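Local coordinates for pyroglutamyl-peptidase I (Fervidobacterium islandicum, PDB 6LTQ), which removes the N-terminal pyroglutamyl (pyrrolidone carboxylic acid) residue from peptides and proteins by hydrolysis, probably as a cysteine peptidase, at residues N31-V37 with H80-A84; G89-V95 with A145-A151; T127-I131 with K174-F178. All blocks are in the same frame, centred on the assembly; numbering follows the deposited sequence.

Interaction 1: N31-V37 with H80-A84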
ATOM      1  N   ASN D  31      11.622  -3.496 -20.717  1.00 19.83           N
ATOM      2  CA  ASN D  31      11.496  -4.459 -19.631  1.00 23.12           C
ATOM      3  C   ASN D  31      12.821  -4.484 -18.885  1.00 23.32           C
ATOM      4  O   ASN D  31      13.868  -4.750 -19.493  1.00 20.97           O
ATOM      5  CB  ASN D  31      11.131  -5.844 -20.174  1.00 21.48           C
ATOM      6  CG  ASN D  31      10.792  -6.844 -19.068  1.00 24.37           C
ATOM      7  OD1 ASN D  31      11.432  -6.860 -18.006  1.00 19.73           O
ATOM      8  ND2 ASN D  31       9.812  -7.712 -19.332  1.00 20.46           N
ATOM      9  N   PRO D  32      12.829  -4.198 -17.572  1.00 21.74           N
ATOM     10  CA  PRO D  32      14.109  -4.192 -16.845  1.00 16.24           C
ATOM     11  C   PRO D  32      14.878  -5.501 -16.940  1.00 20.32           C
ATOM     12  O   PRO D  32      16.115  -5.476 -16.931  1.00 17.89           O
ATOM     13  CB  PRO D  32      13.691  -3.888 -15.391  1.00 18.27           C
ATOM     14  CG  PRO D  32      12.258  -4.331 -15.311  1.00 17.96           C
ATOM     15  CD  PRO D  32      11.679  -3.998 -16.667  1.00 19.50           C
ATOM     16  N   SER D  33      14.197  -6.649 -16.963  1.00 19.75           N
ATOM     17  CA  SER D  33      14.919  -7.914 -17.112  1.00 19.32           C
ATOM     18  C   SER D  33      15.698  -7.957 -18.429  1.00 18.23           C
ATOM     19  O   SER D  33      16.862  -8.366 -18.451  1.00 18.02           O
ATOM     20  CB  SER D  33      13.973  -9.110 -16.977  1.00 15.62           C
ATOM     21  OG  SER D  33      12.956  -9.128 -17.957  1.00 17.18           O
ATOM     22  N   MET D  34      15.064  -7.562 -19.533  1.00 19.55           N
ATOM     23  CA  MET D  34      15.760  -7.549 -20.824  1.00 24.84           C
ATOM     24  C   MET D  34      16.953  -6.591 -20.798  1.00 26.75           C
ATOM     25  O   MET D  34      18.054  -6.942 -21.243  1.00 24.35           O
ATOM     26  CB  MET D  34      14.770  -7.164 -21.932  1.00 23.53           C
ATOM     27  CG  MET D  34      15.310  -7.157 -23.407  1.00 16.88           C
ATOM     28  SD  MET D  34      13.909  -6.842 -24.500  1.00 31.01           S
ATOM     29  CE  MET D  34      14.780  -6.482 -26.030  1.00 47.71           C
ATOM     30  N   ARG D  35      16.771  -5.387 -20.238  1.00 20.14           N
ATOM     31  CA  ARG D  35      17.874  -4.424 -20.217  1.00 24.72           C
ATOM     32  C   ARG D  35      19.059  -4.924 -19.399  1.00 28.15           C
ATOM     33  O   ARG D  35      20.211  -4.751 -19.811  1.00 27.53           O
ATOM     34  CB  ARG D  35      17.413  -3.079 -19.662  1.00 26.30           C
ATOM     35  CG  ARG D  35      16.328  -2.435 -20.466  1.00 39.06           C
ATOM     36  CD  ARG D  35      16.901  -1.614 -21.601  1.00 47.94           C
ATOM     37  NE  ARG D  35      17.846  -0.613 -21.123  1.00 46.37           N
ATOM     38  CZ  ARG D  35      17.517   0.644 -20.846  1.00 65.75           C
ATOM     39  NH1 ARG D  35      18.444   1.494 -20.420  1.00 73.28           N
ATOM     40  NH2 ARG D  35      16.260   1.050 -20.991  1.00 55.08           N
ATOM     41  N   ILE D  36      18.807  -5.538 -18.234  1.00 28.25           N
ATOM     42  CA  ILE D  36      19.907  -6.056 -17.413  1.00 19.83           C
ATOM     43  C   ILE D  36      20.647  -7.166 -18.147  1.00 24.90           C
ATOM     44  O   ILE D  36      21.880  -7.269 -18.078  1.00 21.01           O
ATOM     45  CB  ILE D  36      19.400  -6.565 -16.049  1.00 20.76           C
ATOM     46  CG1 ILE D  36      18.826  -5.440 -15.193  1.00 20.29           C
ATOM     47  CG2 ILE D  36      20.530  -7.284 -15.277  1.00 19.57           C
ATOM     48  CD1 ILE D  36      18.237  -5.980 -13.877  1.00 19.95           C
ATOM     49  N   VAL D  37      19.897  -8.057 -18.801  1.00 19.43           N
ATOM     50  CA  VAL D  37      20.530  -9.161 -19.512  1.00 22.53           C
ATOM     51  C   VAL D  37      21.433  -8.612 -20.619  1.00 31.61           C
ATOM     52  O   VAL D  37      22.584  -9.044 -20.772  1.00 25.31           O
ATOM     53  CB  VAL D  37      19.462 -10.121 -20.069  1.00 24.14           C
ATOM     54  CG1 VAL D  37      20.103 -11.097 -21.074  1.00 27.51           C
ATOM     55  CG2 VAL D  37      18.786 -10.914 -18.938  1.00 21.08           C
ATOM     56  N   HIS D  80      16.546 -16.619 -13.553  1.00 14.21           N
ATOM     57  CA  HIS D  80      15.504 -16.011 -14.358  1.00 13.82           C
ATOM     58  C   HIS D  80      15.171 -14.635 -13.800  1.00 19.37           C
ATOM     59  O   HIS D  80      14.885 -14.499 -12.601  1.00 17.04           O
ATOM     60  CB  HIS D  80      14.240 -16.868 -14.366  1.00 15.05           C
ATOM     61  CG  HIS D  80      14.416 -18.214 -14.986  1.00 22.48           C
ATOM     62  ND1 HIS D  80      14.799 -18.390 -16.302  1.00 20.42           N
ATOM     63  CD2 HIS D  80      14.240 -19.453 -14.473  1.00 21.84           C
ATOM     64  CE1 HIS D  80      14.856 -19.685 -16.566  1.00 24.59           C
ATOM     65  NE2 HIS D  80      14.521 -20.351 -15.473  1.00 25.99           N
ATOM     66  N   LEU D  81      15.187 -13.629 -14.669  1.00 14.42           N
ATOM     67  CA  LEU D  81      14.805 -12.273 -14.300  1.00 18.38           C
ATOM     68  C   LEU D  81      13.462 -11.918 -14.909  1.00 22.13           C
ATOM     69  O   LEU D  81      13.155 -12.308 -16.039  1.00 18.91           O
ATOM     70  CB  LEU D  81      15.844 -11.241 -14.753  1.00 14.73           C
ATOM     71  CG  LEU D  81      17.299 -11.477 -14.365  1.00 13.76           C
ATOM     72  CD1 LEU D  81      18.171 -10.307 -14.874  1.00 15.32           C
ATOM     73  CD2 LEU D  81      17.472 -11.698 -12.846  1.00 20.14           C
ATOM     74  N   GLY D  82      12.674 -11.142 -14.172  1.00 11.78           N
ATOM     75  CA  GLY D  82      11.406 -10.686 -14.695  1.00 13.03           C
ATOM     76  C   GLY D  82      11.002  -9.376 -14.056  1.00 17.41           C
ATOM     77  O   GLY D  82      11.512  -8.992 -12.997  1.00 18.87           O
ATOM     78  N   GLN D  83      10.075  -8.690 -14.722  1.00 17.99           N
ATOM     79  CA  GLN D  83       9.540  -7.420 -14.243  1.00 19.20           C
ATOM     80  C   GLN D  83       8.404  -7.673 -13.254  1.00 16.81           C
ATOM     81  O   GLN D  83       7.503  -8.466 -13.527  1.00 16.15           O
ATOM     82  CB  GLN D  83       9.051  -6.586 -15.429  1.00 19.93           C
ATOM     83  CG  GLN D  83       8.335  -5.312 -15.056  1.00 17.37           C
ATOM     84  CD  GLN D  83       7.662  -4.681 -16.254  1.00 26.50           C
ATOM     85  OE1 GLN D  83       8.326  -4.098 -17.122  1.00 23.79           O
ATOM     86  NE2 GLN D  83       6.347  -4.804 -16.322  1.00 16.11           N
ATOM     87  N   ALA D  84       8.456  -7.017 -12.096  1.00 14.16           N
ATOM     88  CA  ALA D  84       7.354  -7.054 -11.130  1.00 19.55           C
ATOM     89  C   ALA D  84       6.951  -5.616 -10.856  1.00 16.01           C
ATOM     90  O   ALA D  84       7.339  -5.052  -9.828  1.00 16.70           O
ATOM     91  CB  ALA D  84       7.751  -7.788  -9.817  1.00 20.84           C
TER
HETATM   92  O   HOH W   1       8.897  -9.812 -17.234  1.00 21.02           O

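Interaction 2: G89-V95 with A145-A151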
ATOM      1  N   GLY D  89      11.689  -3.455  -4.253  1.00 13.18           N
ATOM      2  CA  GLY D  89      13.042  -3.947  -4.047  1.00 13.47           C
ATOM      3  C   GLY D  89      13.317  -5.190  -4.878  1.00 12.60           C
ATOM      4  O   GLY D  89      12.469  -5.651  -5.635  1.00 13.87           O
ATOM      5  N   ILE D  90      14.531  -5.722  -4.726  1.00 13.25           N
ATOM      6  CA  ILE D  90      14.862  -6.970  -5.408  1.00 14.17           C
ATOM      7  C   ILE D  90      14.023  -8.089  -4.783  1.00 17.02           C
ATOM      8  O   ILE D  90      14.139  -8.378  -3.595  1.00 13.39           O
ATOM      9  CB  ILE D  90      16.366  -7.266  -5.311  1.00 14.62           C
ATOM     10  CG1 ILE D  90      17.199  -6.094  -5.890  1.00 17.80           C
ATOM     11  CG2 ILE D  90      16.685  -8.570  -5.995  1.00 15.09           C
ATOM     12  CD1 ILE D  90      16.913  -5.740  -7.355  1.00 14.72           C
ATOM     13  N   ARG D  91      13.153  -8.687  -5.588  1.00 10.53           N
ATOM     14  CA  ARG D  91      12.133  -9.601  -5.084  1.00 12.48           C
ATOM     15  C   ARG D  91      12.521 -11.036  -5.448  1.00 12.52           C
ATOM     16  O   ARG D  91      12.287 -11.500  -6.574  1.00 12.68           O
ATOM     17  CB  ARG D  91      10.770  -9.204  -5.635  1.00 13.63           C
ATOM     18  CG  ARG D  91       9.635 -10.111  -5.238  1.00 14.23           C
ATOM     19  CD  ARG D  91       8.309  -9.487  -5.633  1.00 16.35           C
ATOM     20  NE  ARG D  91       7.304 -10.491  -5.962  1.00 18.09           N
ATOM     21  CZ  ARG D  91       6.031 -10.204  -6.216  1.00 33.98           C
ATOM     22  NH1 ARG D  91       5.184 -11.182  -6.525  1.00 41.14           N
ATOM     23  NH2 ARG D  91       5.602  -8.940  -6.146  1.00 26.91           N
ATOM     24  N   LEU D  92      13.112 -11.728  -4.487  1.00 12.05           N
ATOM     25  CA  LEU D  92      13.601 -13.084  -4.689  1.00 13.86           C
ATOM     26  C   LEU D  92      12.454 -14.067  -4.486  1.00 14.89           C
ATOM     27  O   LEU D  92      11.869 -14.138  -3.396  1.00 12.23           O
ATOM     28  CB  LEU D  92      14.746 -13.370  -3.717  1.00  7.81           C
ATOM     29  CG  LEU D  92      15.785 -12.251  -3.769  1.00 16.10           C
ATOM     30  CD1 LEU D  92      16.610 -12.252  -2.521  1.00 16.92           C
ATOM     31  CD2 LEU D  92      16.698 -12.399  -5.006  1.00 17.43           C
ATOM     32  N   GLU D  93      12.139 -14.827  -5.529  1.00  9.94           N
ATOM     33  CA  GLU D  93      10.969 -15.699  -5.525  1.00 10.68           C
ATOM     34  C   GLU D  93      11.343 -17.105  -5.071  1.00 20.55           C
ATOM     35  O   GLU D  93      12.199 -17.761  -5.675  1.00 14.32           O
ATOM     36  CB  GLU D  93      10.335 -15.729  -6.913  1.00 12.55           C
ATOM     37  CG  GLU D  93       9.825 -14.369  -7.376  1.00 15.96           C
ATOM     38  CD  GLU D  93       8.589 -13.881  -6.615  1.00 19.37           C
ATOM     39  OE1 GLU D  93       8.091 -14.595  -5.706  1.00 13.42           O
ATOM     40  OE2 GLU D  93       8.084 -12.790  -6.968  1.00 17.16           O
ATOM     41  N   ARG D  94      10.676 -17.583  -4.024  1.00 14.34           N
ATOM     42  CA  ARG D  94      10.995 -18.890  -3.485  1.00 12.92           C
ATOM     43  C   ARG D  94      10.120 -19.999  -4.038  1.00  9.08           C
ATOM     44  O   ARG D  94      10.509 -21.173  -3.941  1.00 15.46           O
ATOM     45  CB  ARG D  94      10.866 -18.863  -1.952  1.00 13.19           C
ATOM     46  CG  ARG D  94      11.516 -20.030  -1.250  1.00 20.38           C
ATOM     47  CD  ARG D  94      11.658 -19.793   0.221  1.00 15.26           C
ATOM     48  NE  ARG D  94      12.537 -20.789   0.836  1.00 24.80           N
ATOM     49  CZ  ARG D  94      12.951 -20.752   2.097  1.00 19.69           C
ATOM     50  NH1 ARG D  94      12.568 -19.768   2.904  1.00 24.79           N
ATOM     51  NH2 ARG D  94      13.767 -21.701   2.551  1.00 35.40           N
ATOM     52  N   VAL D  95       8.937 -19.674  -4.565  1.00 11.88           N
ATOM     53  CA  VAL D  95       7.901 -20.664  -4.869  1.00 12.81           C
ATOM     54  C   VAL D  95       7.455 -20.506  -6.312  1.00 14.23           C
ATOM     55  O   VAL D  95       7.115 -19.395  -6.740  1.00 16.04           O
ATOM     56  CB  VAL D  95       6.672 -20.510  -3.948  1.00 17.85           C
ATOM     57  CG1 VAL D  95       5.553 -21.473  -4.373  1.00 15.26           C
ATOM     58  CG2 VAL D  95       7.055 -20.726  -2.505  1.00 14.84           C
ATOM     59  N   ALA D 145      16.009  -5.725  -0.677  1.00 15.18           N
ATOM     60  CA  ALA D 145      15.779  -7.055  -1.221  1.00 14.18           C
ATOM     61  C   ALA D 145      14.963  -7.842  -0.217  1.00 14.11           C
ATOM     62  O   ALA D 145      15.058  -7.605   0.992  1.00 15.01           O
ATOM     63  CB  ALA D 145      17.094  -7.798  -1.535  1.00 12.41           C
ATOM     64  N   PHE D 146      14.139  -8.754  -0.720  1.00 13.19           N
ATOM     65  CA  PHE D 146      13.326  -9.534   0.200  1.00 13.76           C
ATOM     66  C   PHE D 146      12.877 -10.809  -0.495  1.00 12.55           C
ATOM     67  O   PHE D 146      12.967 -10.951  -1.721  1.00 12.57           O
ATOM     68  CB  PHE D 146      12.114  -8.720   0.705  1.00 19.96           C
ATOM     69  CG  PHE D 146      11.350  -8.024  -0.392  1.00 13.97           C
ATOM     70  CD1 PHE D 146      10.326  -8.674  -1.069  1.00 12.02           C
ATOM     71  CD2 PHE D 146      11.673  -6.717  -0.751  1.00 15.36           C
ATOM     72  CE1 PHE D 146       9.605  -8.023  -2.081  1.00 12.69           C
ATOM     73  CE2 PHE D 146      10.974  -6.066  -1.792  1.00 17.15           C
ATOM     74  CZ  PHE D 146       9.943  -6.714  -2.441  1.00 15.34           C
ATOM     75  N   VAL D 147      12.370 -11.735   0.301  1.00 12.16           N
ATOM     76  CA  VAL D 147      11.925 -13.023  -0.206  1.00 12.61           C
ATOM     77  C   VAL D 147      10.418 -12.986  -0.396  1.00 18.63           C
ATOM     78  O   VAL D 147       9.672 -12.573   0.506  1.00 15.54           O
ATOM     79  CB  VAL D 147      12.339 -14.164   0.740  1.00 13.34           C
ATOM     80  CG1 VAL D 147      11.748 -15.491   0.261  1.00 10.51           C
ATOM     81  CG2 VAL D 147      13.869 -14.240   0.819  1.00 16.21           C
ATOM     82  N   SER D 148       9.970 -13.447  -1.555  1.00  9.48           N
ATOM     83  CA  SER D 148       8.567 -13.504  -1.922  1.00 14.70           C
ATOM     84  C   SER D 148       8.144 -14.960  -2.060  1.00 13.36           C
ATOM     85  O   SER D 148       8.954 -15.826  -2.417  1.00 12.16           O
ATOM     86  CB  SER D 148       8.323 -12.757  -3.250  1.00 14.71           C
ATOM     87  OG  SER D 148       7.071 -13.110  -3.834  1.00 12.02           O
ATOM     88  N   TYR D 149       6.870 -15.231  -1.773  1.00  9.00           N
ATOM     89  CA  TYR D 149       6.342 -16.589  -1.850  1.00 11.33           C
ATOM     90  C   TYR D 149       5.285 -16.753  -2.925  1.00 13.70           C
ATOM     91  O   TYR D 149       4.665 -17.819  -3.011  1.00 12.53           O
ATOM     92  CB  TYR D 149       5.795 -17.027  -0.481  1.00 13.26           C
ATOM     93  CG  TYR D 149       6.927 -17.252   0.470  1.00 13.25           C
ATOM     94  CD1 TYR D 149       7.575 -16.189   1.084  1.00 15.57           C
ATOM     95  CD2 TYR D 149       7.393 -18.542   0.716  1.00 15.68           C
ATOM     96  CE1 TYR D 149       8.678 -16.425   1.955  1.00 15.78           C
ATOM     97  CE2 TYR D 149       8.450 -18.775   1.547  1.00 14.28           C
ATOM     98  CZ  TYR D 149       9.091 -17.726   2.165  1.00 14.24           C
ATOM     99  OH  TYR D 149      10.156 -17.995   3.001  1.00 23.69           O
ATOM    100  N   THR D 150       5.057 -15.739  -3.755  1.00 12.82           N
ATOM    101  CA  THR D 150       4.259 -15.938  -4.953  1.00 12.70           C
ATOM    102  C   THR D 150       4.865 -15.110  -6.074  1.00 18.72           C
ATOM    103  O   THR D 150       5.068 -13.897  -5.928  1.00 14.80           O
ATOM    104  CB  THR D 150       2.780 -15.577  -4.742  1.00 15.24           C
ATOM    105  OG1 THR D 150       2.132 -15.570  -6.019  1.00 15.49           O
ATOM    106  CG2 THR D 150       2.613 -14.209  -4.106  1.00 14.51           C
ATOM    107  N   ALA D 151       5.175 -15.779  -7.184  1.00 14.11           N
ATOM    108  CA  ALA D 151       5.683 -15.123  -8.382  1.00 15.17           C
ATOM    109  C   ALA D 151       4.576 -14.862  -9.392  1.00 18.10           C
ATOM    110  O   ALA D 151       4.845 -14.649 -10.584  1.00 17.24           O
ATOM    111  CB  ALA D 151       6.808 -15.968  -8.995  1.00 16.25           C
TER
HETATM  112  O   HOH W   2       4.719 -18.549  -7.606  1.00 14.47           O

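Interaction 3: T127-I131 with K174-F178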
ATOM      1  N   THR D 127      12.553 -23.279  -4.717  1.00 16.24           N
ATOM      2  CA  THR D 127      13.966 -23.297  -5.092  1.00 20.24           C
ATOM      3  C   THR D 127      14.793 -23.985  -4.016  1.00 21.99           C
ATOM      4  O   THR D 127      14.460 -23.970  -2.827  1.00 19.17           O
ATOM      5  CB  THR D 127      14.530 -21.880  -5.318  1.00 22.68           C
ATOM      6  OG1 THR D 127      15.893 -21.981  -5.770  1.00 18.93           O
ATOM      7  CG2 THR D 127      14.528 -21.081  -4.009  1.00 13.05           C
ATOM      8  N   ARG D 128      15.873 -24.630  -4.452  1.00 23.07           N
ATOM      9  CA  ARG D 128      16.843 -25.178  -3.525  1.00 19.88           C
ATOM     10  C   ARG D 128      18.025 -24.251  -3.314  1.00 22.33           C
ATOM     11  O   ARG D 128      18.888 -24.552  -2.486  1.00 21.60           O
ATOM     12  CB  ARG D 128      17.321 -26.552  -4.011  1.00 27.79           C
ATOM     13  CG  ARG D 128      16.176 -27.489  -4.374  1.00 35.47           C
ATOM     14  CD  ARG D 128      16.683 -28.888  -4.734  1.00 46.07           C
ATOM     15  NE  ARG D 128      17.541 -28.890  -5.918  1.00 48.62           N
ATOM     16  CZ  ARG D 128      18.846 -29.157  -5.899  1.00 44.31           C
ATOM     17  NH1 ARG D 128      19.463 -29.436  -4.752  1.00 43.77           N
ATOM     18  NH2 ARG D 128      19.541 -29.133  -7.029  1.00 48.78           N
ATOM     19  N   VAL D 129      18.067 -23.122  -4.023  1.00 16.35           N
ATOM     20  CA  VAL D 129      19.078 -22.100  -3.766  1.00 19.40           C
ATOM     21  C   VAL D 129      18.865 -21.536  -2.367  1.00 23.85           C
ATOM     22  O   VAL D 129      17.731 -21.438  -1.876  1.00 22.89           O
ATOM     23  CB  VAL D 129      18.989 -20.994  -4.840  1.00 24.12           C
ATOM     24  CG1 VAL D 129      19.967 -19.849  -4.580  1.00 25.49           C
ATOM     25  CG2 VAL D 129      19.188 -21.574  -6.239  1.00 17.96           C
ATOM     26  N   LYS D 130      19.963 -21.165  -1.708  1.00 17.42           N
ATOM     27  CA  LYS D 130      19.911 -20.606  -0.357  1.00 17.31           C
ATOM     28  C   LYS D 130      19.388 -19.173  -0.445  1.00 18.40           C
ATOM     29  O   LYS D 130      20.133 -18.193  -0.411  1.00 16.75           O
ATOM     30  CB  LYS D 130      21.275 -20.665   0.301  1.00 24.56           C
ATOM     31  CG  LYS D 130      21.831 -22.078   0.420  1.00 35.23           C
ATOM     32  CD  LYS D 130      23.253 -22.039   0.944  1.00 27.22           C
ATOM     33  CE  LYS D 130      23.274 -21.872   2.457  1.00 47.51           C
ATOM     34  NZ  LYS D 130      23.401 -23.180   3.168  1.00 70.18           N
ATOM     35  N   ILE D 131      18.067 -19.057  -0.576  1.00 18.97           N
ATOM     36  CA  ILE D 131      17.490 -17.781  -0.975  1.00 19.51           C
ATOM     37  C   ILE D 131      17.612 -16.738   0.134  1.00 18.43           C
ATOM     38  O   ILE D 131      17.781 -15.541  -0.150  1.00 17.48           O
ATOM     39  CB  ILE D 131      16.039 -18.000  -1.446  1.00 18.89           C
ATOM     40  CG1 ILE D 131      15.460 -16.723  -2.064  1.00 17.70           C
ATOM     41  CG2 ILE D 131      15.145 -18.564  -0.331  1.00 21.77           C
ATOM     42  CD1 ILE D 131      14.146 -16.992  -2.815  1.00 15.05           C
ATOM     43  N   LYS D 174      20.733 -27.854 -12.460  1.00 21.94           N
ATOM     44  CA  LYS D 174      20.792 -28.293 -11.073  1.00 23.75           C
ATOM     45  C   LYS D 174      19.999 -27.367 -10.141  1.00 34.83           C
ATOM     46  O   LYS D 174      19.461 -27.808  -9.106  1.00 28.13           O
ATOM     47  CB  LYS D 174      22.261 -28.417 -10.710  1.00 31.16           C
ATOM     48  CG  LYS D 174      22.841 -29.783 -11.079  1.00 54.99           C
ATOM     49  CD  LYS D 174      22.696 -30.313 -12.456  1.00 63.06           C
ATOM     50  CE  LYS D 174      23.022 -31.774 -12.172  1.00 67.24           C
ATOM     51  NZ  LYS D 174      22.345 -32.642 -13.071  1.00 66.46           N
ATOM     52  N   HIS D 175      19.972 -26.072 -10.459  1.00 25.32           N
ATOM     53  CA  HIS D 175      19.308 -25.102  -9.603  1.00 23.63           C
ATOM     54  C   HIS D 175      18.577 -24.087 -10.466  1.00 27.02           C
ATOM     55  O   HIS D 175      18.943 -23.832 -11.618  1.00 24.25           O
ATOM     56  CB  HIS D 175      20.313 -24.382  -8.690  1.00 25.34           C
ATOM     57  CG  HIS D 175      20.715 -25.144  -7.461  1.00 28.91           C
ATOM     58  ND1 HIS D 175      19.825 -25.456  -6.456  1.00 27.25           N
ATOM     59  CD2 HIS D 175      21.926 -25.587  -7.040  1.00 32.87           C
ATOM     60  CE1 HIS D 175      20.460 -26.089  -5.487  1.00 32.98           C
ATOM     61  NE2 HIS D 175      21.738 -26.177  -5.813  1.00 34.88           N
ATOM     62  N   ALA D 176      17.538 -23.499  -9.898  1.00 18.21           N
ATOM     63  CA  ALA D 176      16.898 -22.374 -10.540  1.00 15.56           C
ATOM     64  C   ALA D 176      16.462 -21.390  -9.467  1.00 21.94           C
ATOM     65  O   ALA D 176      16.082 -21.794  -8.362  1.00 18.62           O
ATOM     66  CB  ALA D 176      15.710 -22.819 -11.374  1.00 22.95           C
ATOM     67  N   LEU D 177      16.582 -20.103  -9.796  1.00 17.85           N
ATOM     68  CA  LEU D 177      16.109 -19.008  -8.953  1.00 18.31           C
ATOM     69  C   LEU D 177      15.455 -17.968  -9.855  1.00 27.17           C
ATOM     70  O   LEU D 177      15.958 -17.683 -10.952  1.00 18.79           O
ATOM     71  CB  LEU D 177      17.265 -18.387  -8.144  1.00 16.34           C
ATOM     72  CG  LEU D 177      16.970 -17.175  -7.241  1.00 16.83           C
ATOM     73  CD1 LEU D 177      15.974 -17.521  -6.108  1.00 19.25           C
ATOM     74  CD2 LEU D 177      18.244 -16.608  -6.663  1.00 17.73           C
ATOM     75  N   PHE D 178      14.324 -17.407  -9.415  1.00 14.14           N
ATOM     76  CA  PHE D 178      13.670 -16.330 -10.149  1.00 15.94           C
ATOM     77  C   PHE D 178      13.795 -15.039  -9.348  1.00 16.86           C
ATOM     78  O   PHE D 178      13.542 -15.028  -8.140  1.00 14.13           O
ATOM     79  CB  PHE D 178      12.198 -16.632 -10.440  1.00 15.66           C
ATOM     80  CG  PHE D 178      11.636 -15.754 -11.507  1.00 18.99           C
ATOM     81  CD1 PHE D 178      11.326 -14.418 -11.242  1.00 13.84           C
ATOM     82  CD2 PHE D 178      11.491 -16.223 -12.799  1.00 19.82           C
ATOM     83  CE1 PHE D 178      10.866 -13.580 -12.244  1.00 17.33           C
ATOM     84  CE2 PHE D 178      11.028 -15.392 -13.800  1.00 15.55           C
ATOM     85  CZ  PHE D 178      10.720 -14.071 -13.528  1.00 17.36           C
TER
HETATM   86  O   HOH W   3      17.108 -25.024  -7.188  1.00 21.15           O
HETATM   87  O   HOH W   4      16.486 -27.551  -8.020  1.00 27.44           O

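Interaction 1: N31-V37 with H80-A84
Asn31 is the N-cap of helix 32-40. Its OD1 accepts from Ser33 N (3.0 Å) and from Ser33 OG (2.7 Å), while Asn31 ND2 reaches across through water 1, which lies 3.1 Å from Asn31 ND2 and 3.0 Å from Gln83 N. Pro32 starts the first turn, and Pro32 CD lies against Gln83 OE1 (3.4 Å), whose hydrogen bond comes from Gln187. The helix belongs to a beta-alpha-beta crossover between parallel strands 15-22 and 48-55, and here it lies over strand 77-83: the axes of helix 32-37 and strand 80-83 come within 7.0 Å, their N-to-C directions 137° apart. The CA atoms come nearest at Ser33, 5.1 Å from Gly82 CA, and Ser33 CB is 3.4 Å from Leu81 O. Ser33 OG also bonds Phe22 N at the end of strand 15-22. One turn on, the contact becomes apolar, with Ile36 CG2 3.9 Å and Val37 CG2 4.2 Å from Leu81 CD1.

Interaction 2: G89-V95 with A145-A151
Residues 90-93 and 145-148 are neighbouring parallel strands, their axes 4.5 Å apart and crossing at -30°. Ile90 pairs with Ala145, Arg91 with Phe146, Leu92 with Val147 and Glu93 with Ser148. The backbone ladder runs from Phe146 N to Ile90 O (2.9 Å), Leu92 N to Phe146 O (2.9 Å), Ser148 N to Leu92 O (2.7 Å) and Arg94 N to Ser148 O (2.9 Å). CA-H...O contacts from Ala145 CA to Ile90 O (3.2 Å) and Val147 CA to Leu92 O (3.4 Å) accompany it.

Ile90, Leu92, Ala145 and Val147 share one face, where Leu138 of helix 131-140 packs on Ile90 and Ala145, and Ala135 on Leu92. The other face carries Arg91, Glu93 and Ser148, with the Phe146 ring beside them. There Arg91 NE forms a salt bridge to Glu93 OE2 (2.6 Å), Arg91 NH1 donates to Thr150 O (2.8 Å), and Ser148 OG donates to Glu93 OE1 (2.6 Å). Phe146 CE1 lies 3.8 Å from Arg91 CG. Past the paired residues, Arg94 NH1 donates to Tyr149 OH (3.0 Å), and the same guanidinium makes a salt bridge to Asp114 of the second subunit. Water 2 accepts from Ala151 N (2.8 Å) and lies 2.7 Å from Val95 O.

Glu93 OE2 also bonds His180 ND1. Pyroglutamyl peptidases of this family use a Cys-His-Glu triad, so Glu93 is probably its acidic member, with Cys156, oxidised here to the sulfonic acid, as the likely nucleophile. The salt bridge from Arg91 and the hydrogen bond from Ser148 are consistent with a charged, positioned Glu93 carboxylate facing His180.

Interaction 3: T127-I131 with K174-F178
This is a turn laid against a strand: residues 127-131, which link strand 124-126 to helix 131-140, cover the start of strand 175-181, an inner strand of the sheet. Polar bonds hold one part of the turn and apolar side chains the other. Thr127 OG1 donates to Ala176 O (2.6 Å) and at the same time accepts from Val129 N (3.0 Å), so one hydroxyl both closes an ST turn and ties it to the strand. Arg128 extends over the beginning of the strand. Its guanidinium lies flat on the His175 ring, centres 4.1 Å apart and planes at 19°, and Arg128 NH2 makes a very short hydrogen bond of 2.5 Å to Lys174 O. Water 3 bridges the turn and the strand, bonded to Arg128 N (3.0 Å), His175 ND1 (2.8 Å) and Ala176 N (3.1 Å), while water 4 joins Arg128 NE (2.7 Å) to Lys174 O (3.2 Å).

Val129 turns inward, its CG2 4.2 Å from Leu177 CB, and Ile131 CD1 meets Leu177 CD1 at 3.8 Å. Leu177 also touches Tyr160 of helix 158-170, and Val129 packs on Phe220 near the C terminus. Between Val129 and Ile131 the chain passes through an inverse gamma turn centred on Lys130, the N-cap residue: a strand-to-helix connection of an alpha/beta fold, in which an ST turn is pinned to a sheet strand just ahead of the helix.

How the interactions relate
From the N terminus, interaction 1 closes the chain from helix 32-40 through strand 48-55 and helix 59-72 to strand 77-83, before the others begin. Interaction 2 closes it from strand 90-97 through strand 124-126 and helix 131-140 to strand 145-148, and interaction 3 from the 127-131 turn through helix 131-140, strand 145-148 and helix 158-170 to strand 175-181; the two cross, because 127-131 falls between 89-95 and 145-151. All three meet on one sheet, where strand 175-181 lies parallel to strand 77-83, with His80 N 2.9 Å from Leu177 O, and antiparallel to strand 90-97, with Glu93 N 3.0 Å from Phe178 O. Arg94 O, 3.0 Å from Thr127 N, links interactions 2 and 3.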